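Local coordinates for FAD dependent oxidoreductase domain-containing protein (Deinococcus radiodurans R1, PDB 3C4N) that probably acts as an FAD-dependent oxidoreductase and binds ADP, though its substrate and precise role remain unknown, at residues Gly48-Phe53 and Leu382-Ala387; Leu276-Gln281 and Asp326-Leu331. All blocks are in the same frame, centred on the assembly; numbering follows the deposited sequence.

Interaction 1. Residues Gly48-Phe53 and Leu382-Ala387; sequences GAACAF and LGLAAA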
loop_
_atom_site.group_PDB
_atom_site.type_symbol
_atom_site.label_atom_id
_atom_site.label_comp_id
_atom_site.label_asym_id
_atom_site.label_seq_id
_atom_site.Cartn_x
_atom_site.Cartn_y
_atom_site.Cartn_z
ATOM N N GLY A 48 -13.405 -5.570 -3.560
ATOM C CA GLY A 48 -12.107 -6.228 -3.654
ATOM C C GLY A 48 -11.301 -6.164 -2.361
ATOM O O GLY A 48 -10.669 -7.126 -1.923
ATOM N N ALA A 49 -11.322 -5.005 -1.734
ATOM C CA ALA A 49 -10.601 -4.833 -0.490
ATOM C C ALA A 49 -11.161 -5.765 0.580
ATOM O O ALA A 49 -10.402 -6.351 1.343
ATOM C CB ALA A 49 -10.694 -3.381 -0.025
ATOM N N ALA A 50 -12.481 -5.899 0.655
ATOM C CA ALA A 50 -13.075 -6.774 1.670
ATOM C C ALA A 50 -12.758 -8.234 1.389
ATOM O O ALA A 50 -12.428 -8.998 2.298
ATOM C CB ALA A 50 -14.579 -6.579 1.727
ATOM N N CYS A 51 -12.860 -8.609 0.116
ATOM C CA CYS A 51 -12.590 -9.975 -0.306
ATOM C C CYS A 51 -11.135 -10.338 -0.017
ATOM O O CYS A 51 -10.859 -11.432 0.471
ATOM C CB CYS A 51 -12.901 -10.132 -1.797
ATOM S SG CYS A 51 -13.066 -11.841 -2.339
ATOM N N ALA A 52 -10.209 -9.419 -0.301
ATOM C CA ALA A 52 -8.785 -9.677 -0.049
ATOM C C ALA A 52 -8.548 -9.846 1.446
ATOM O O ALA A 52 -7.727 -10.662 1.865
ATOM C CB ALA A 52 -7.921 -8.545 -0.595
ATOM N N PHE A 53 -9.280 -9.079 2.248
ATOM C CA PHE A 53 -9.151 -9.183 3.692
ATOM C C PHE A 53 -9.627 -10.565 4.174
ATOM O O PHE A 53 -8.894 -11.266 4.873
ATOM C CB PHE A 53 -9.959 -8.082 4.372
ATOM C CG PHE A 53 -10.077 -8.252 5.847
ATOM C CD1 PHE A 53 -8.956 -8.180 6.660
ATOM C CD2 PHE A 53 -11.313 -8.498 6.428
ATOM C CE1 PHE A 53 -9.062 -8.351 8.046
ATOM C CE2 PHE A 53 -11.437 -8.671 7.807
ATOM C CZ PHE A 53 -10.309 -8.596 8.619
ATOM N N LEU A 382 -25.551 -5.280 1.745
ATOM C CA LEU A 382 -25.145 -6.647 1.432
ATOM C C LEU A 382 -23.718 -6.850 0.892
ATOM O O LEU A 382 -23.341 -7.981 0.587
ATOM C CB LEU A 382 -26.131 -7.202 0.400
ATOM C CG LEU A 382 -27.629 -7.027 0.692
ATOM C CD1 LEU A 382 -28.446 -7.274 -0.569
ATOM C CD2 LEU A 382 -28.045 -7.963 1.794
ATOM N N GLY A 383 -22.934 -5.780 0.770
ATOM C CA GLY A 383 -21.585 -5.883 0.217
ATOM C C GLY A 383 -20.583 -6.842 0.849
ATOM O O GLY A 383 -20.043 -7.704 0.165
ATOM N N LEU A 384 -20.309 -6.686 2.142
ATOM C CA LEU A 384 -19.358 -7.558 2.822
ATOM C C LEU A 384 -19.715 -9.031 2.655
ATOM O O LEU A 384 -18.869 -9.840 2.286
ATOM C CB LEU A 384 -19.282 -7.212 4.317
ATOM C CG LEU A 384 -18.646 -5.862 4.672
ATOM C CD1 LEU A 384 -18.797 -5.540 6.179
ATOM C CD2 LEU A 384 -17.177 -5.926 4.293
ATOM N N ALA A 385 -20.980 -9.366 2.900
ATOM C CA ALA A 385 -21.457 -10.741 2.802
ATOM C C ALA A 385 -21.064 -11.410 1.499
ATOM O O ALA A 385 -20.601 -12.558 1.500
ATOM C CB ALA A 385 -22.975 -10.781 2.968
ATOM N N ALA A 386 -21.241 -10.705 0.386
ATOM C CA ALA A 386 -20.900 -11.285 -0.914
ATOM C C ALA A 386 -19.391 -11.469 -1.081
ATOM O O ALA A 386 -18.954 -12.397 -1.765
ATOM C CB ALA A 386 -21.475 -10.425 -2.045
ATOM N N ALA A 387 -18.594 -10.604 -0.452
ATOM C CA ALA A 387 -17.137 -10.731 -0.549
ATOM C C ALA A 387 -16.649 -11.870 0.341
ATOM O O ALA A 387 -15.690 -12.558 0.006
ATOM C CB ALA A 387 -16.451 -9.419 -0.148
#
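With CG anti to its own carbonyl carbon (chi1 -69°), L384 turns one branch, CD2, against A50, whose CB it meets at 3.7 Å. C51 has SG anti to its backbone N (chi1 -163°), which lays the sulfur beside the carbonyl oxygen of A387, 3.6 Å from C51 SG to A387 O. Between these two touches sits the methyl of A387. Its CB lies 3.9 Å from A50 CB and 4.0 Å from C51 CB, and reaches the backbone of the other helix at 3.7 Å from C51 N. Alanine suits this place because a single methyl lies over the backbone between A50 and C51, and the CA atoms of C51 and A387 can come within 4.6 Å. A50, also a single methyl, leaves room for L384 CD2 beside it. The axes of the two short segments cross at a signed angle of -45°. L384 also rests on Y54 and on L106 of helix 96-107, while the amide of A385, at a kink in its helix, is bonded to T102 OG1. G48 belongs to a glycine-rich sequence consistent with a GxGxxG motif, and M47, beside A387, binds ADP. The contact thus lays the C-terminal helix 379-398 against helix 46-58, an arrangement consistent with the first helix of a Rossmann-type dinucleotide-binding fold.

Interaction 2. Residues Leu276-Gln281 and Asp326-Leu331; sequences LTLRPQ and DAVPAL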
loop_
_atom_site.group_PDB
_atom_site.type_symbol
_atom_site.label_atom_id
_atom_site.label_comp_id
_atom_site.label_asym_id
_atom_site.label_seq_id
_atom_site.Cartn_x
_atom_site.Cartn_y
_atom_site.Cartn_z
ATOM N N LEU A 276 -35.622 8.641 -4.016
ATOM C CA LEU A 276 -34.479 9.488 -3.750
ATOM C C LEU A 276 -34.109 9.410 -2.267
ATOM O O LEU A 276 -34.971 9.169 -1.424
ATOM C CB LEU A 276 -34.789 10.926 -4.166
ATOM C CG LEU A 276 -33.788 12.029 -3.809
ATOM C CD1 LEU A 276 -33.923 13.160 -4.806
ATOM C CD2 LEU A 276 -34.037 12.512 -2.396
ATOM N N THR A 277 -32.829 9.592 -1.943
ATOM C CA THR A 277 -32.404 9.525 -0.544
ATOM C C THR A 277 -31.675 10.788 -0.060
ATOM O O THR A 277 -30.901 11.388 -0.794
ATOM C CB THR A 277 -31.474 8.301 -0.300
ATOM O OG1 THR A 277 -32.140 7.103 -0.707
ATOM C CG2 THR A 277 -31.108 8.177 1.160
ATOM N N LEU A 278 -31.939 11.190 1.178
ATOM C CA LEU A 278 -31.261 12.332 1.757
ATOM C C LEU A 278 -30.417 11.785 2.906
ATOM O O LEU A 278 -30.926 11.453 3.982
ATOM C CB LEU A 278 -32.270 13.379 2.238
ATOM C CG LEU A 278 -33.029 14.080 1.092
ATOM C CD1 LEU A 278 -34.052 15.089 1.635
ATOM C CD2 LEU A 278 -32.020 14.795 0.187
ATOM N N ARG A 279 -29.115 11.663 2.639
ATOM C CA ARG A 279 -28.151 11.130 3.591
ATOM C C ARG A 279 -27.461 12.234 4.364
ATOM O O ARG A 279 -26.576 12.918 3.839
ATOM C CB ARG A 279 -27.102 10.284 2.851
ATOM C CG ARG A 279 -25.752 10.073 3.584
ATOM C CD ARG A 279 -25.850 9.162 4.806
ATOM N NE ARG A 279 -24.601 8.414 5.052
ATOM C CZ ARG A 279 -23.675 8.726 5.960
ATOM N NH1 ARG A 279 -23.824 9.784 6.746
ATOM N NH2 ARG A 279 -22.592 7.975 6.081
ATOM N N PRO A 280 -27.864 12.432 5.629
ATOM C CA PRO A 280 -27.240 13.476 6.452
ATOM C C PRO A 280 -25.741 13.206 6.597
ATOM O O PRO A 280 -25.330 12.096 6.933
ATOM C CB PRO A 280 -27.992 13.367 7.778
ATOM C CG PRO A 280 -28.436 11.922 7.806
ATOM C CD PRO A 280 -28.885 11.691 6.392
ATOM N N GLN A 281 -24.926 14.222 6.344
ATOM C CA GLN A 281 -23.484 14.051 6.428
ATOM C C GLN A 281 -22.754 15.393 6.409
ATOM O O GLN A 281 -23.137 16.304 5.673
ATOM C CB GLN A 281 -23.003 13.191 5.259
ATOM C CG GLN A 281 -21.547 12.816 5.331
ATOM C CD GLN A 281 -21.067 12.106 4.075
ATOM O OE1 GLN A 281 -21.502 10.980 3.755
ATOM N NE2 GLN A 281 -20.164 12.766 3.346
ATOM N N ASP A 326 -42.449 19.727 -4.628
ATOM C CA ASP A 326 -43.602 20.082 -3.829
ATOM C C ASP A 326 -43.516 19.338 -2.503
ATOM O O ASP A 326 -43.520 19.952 -1.433
ATOM C CB ASP A 326 -44.895 19.753 -4.577
ATOM C CG ASP A 326 -45.059 20.584 -5.843
ATOM O OD1 ASP A 326 -44.863 21.810 -5.780
ATOM O OD2 ASP A 326 -45.380 20.020 -6.904
ATOM N N ALA A 327 -43.395 18.016 -2.572
ATOM C CA ALA A 327 -43.311 17.196 -1.366
ATOM C C ALA A 327 -42.103 17.525 -0.498
ATOM O O ALA A 327 -42.185 17.499 0.730
ATOM C CB ALA A 327 -43.281 15.715 -1.746
ATOM N N VAL A 328 -40.982 17.832 -1.143
ATOM C CA VAL A 328 -39.740 18.138 -0.442
ATOM C C VAL A 328 -39.236 19.520 -0.872
ATOM O O VAL A 328 -38.300 19.647 -1.656
ATOM C CB VAL A 328 -38.708 17.037 -0.751
ATOM C CG1 VAL A 328 -37.444 17.224 0.068
ATOM C CG2 VAL A 328 -39.339 15.685 -0.473
ATOM N N PRO A 329 -39.857 20.580 -0.336
ATOM C CA PRO A 329 -39.511 21.971 -0.646
ATOM C C PRO A 329 -38.019 22.265 -0.656
ATOM O O PRO A 329 -37.553 23.103 -1.429
ATOM C CB PRO A 329 -40.244 22.760 0.437
ATOM C CG PRO A 329 -41.448 21.908 0.711
ATOM C CD PRO A 329 -40.840 20.522 0.761
ATOM N N ALA A 330 -37.279 21.577 0.206
ATOM C CA ALA A 330 -35.842 21.772 0.303
ATOM C C ALA A 330 -35.155 21.581 -1.048
ATOM O O ALA A 330 -34.068 22.100 -1.274
ATOM C CB ALA A 330 -35.252 20.809 1.337
ATOM N N LEU A 331 -35.785 20.837 -1.945
ATOM C CA LEU A 331 -35.199 20.613 -3.252
ATOM C C LEU A 331 -35.412 21.809 -4.174
ATOM O O LEU A 331 -34.857 21.856 -5.268
ATOM C CB LEU A 331 -35.793 19.354 -3.888
ATOM C CG LEU A 331 -35.074 18.034 -3.612
ATOM C CD1 LEU A 331 -34.664 17.924 -2.147
ATOM C CD2 LEU A 331 -35.984 16.908 -4.024
#
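One face of a strand in a mixed sheet, presented by L276 and L278, is met by V328 and L331 from the connection after helix 315-324, where a 3-10 segment begins at P329. In L278, CG anti to the carbonyl carbon (chi1 -69°) and CD1 anti to CA (chi2 178°) carry CD1 toward V328, whose CG1 lies 4.3 Å from L278 CD1. Two residues earlier on the same face, L276 sends CD1 to L331 CD2, also at 4.3 Å. Each pair meets by the end methyls of its branched side chains, with no polar bond across, so the contact is purely apolar and all four residues are buried. Even the nearest CA atoms, those of L278 and L331, remain 10.4 Å apart. With the backbones so far from each other, long branched side chains such as leucine are needed to meet across the gap, and valine adds a branched, apolar partner on the loop side. The turn itself is held by L331 N bonding to V328 O at 2.8 Å, and the CB atoms of V328 and L331 both point to the strand. L276 and L331 both lean on L324 of helix 315-324, and A330 is tied by its backbone to L151. Within the sheet, strand 276-281 lies between strands 270-273 and 284-288, antiparallel to both.

From the N terminus, residues 48-53 come just after the first strand, and interaction 1 pairs them with 382-387 on the last helix, closing a loop of 328 intervening residues that takes in nearly the whole fold. Interaction 2 lies nested within it: strand 276-281 is followed, after 44 intervening residues, by 326-331, which closes a much shorter loop. The long closure sets helix 379-398 against helix 46-58, near the ADP site, while the short one places the loop after helix 315-324 on the sheet that holds strand 276-281. The two centres are 30 Å apart, on opposite sides of the chain's centre, and their nearest atoms stay about 14 Å apart.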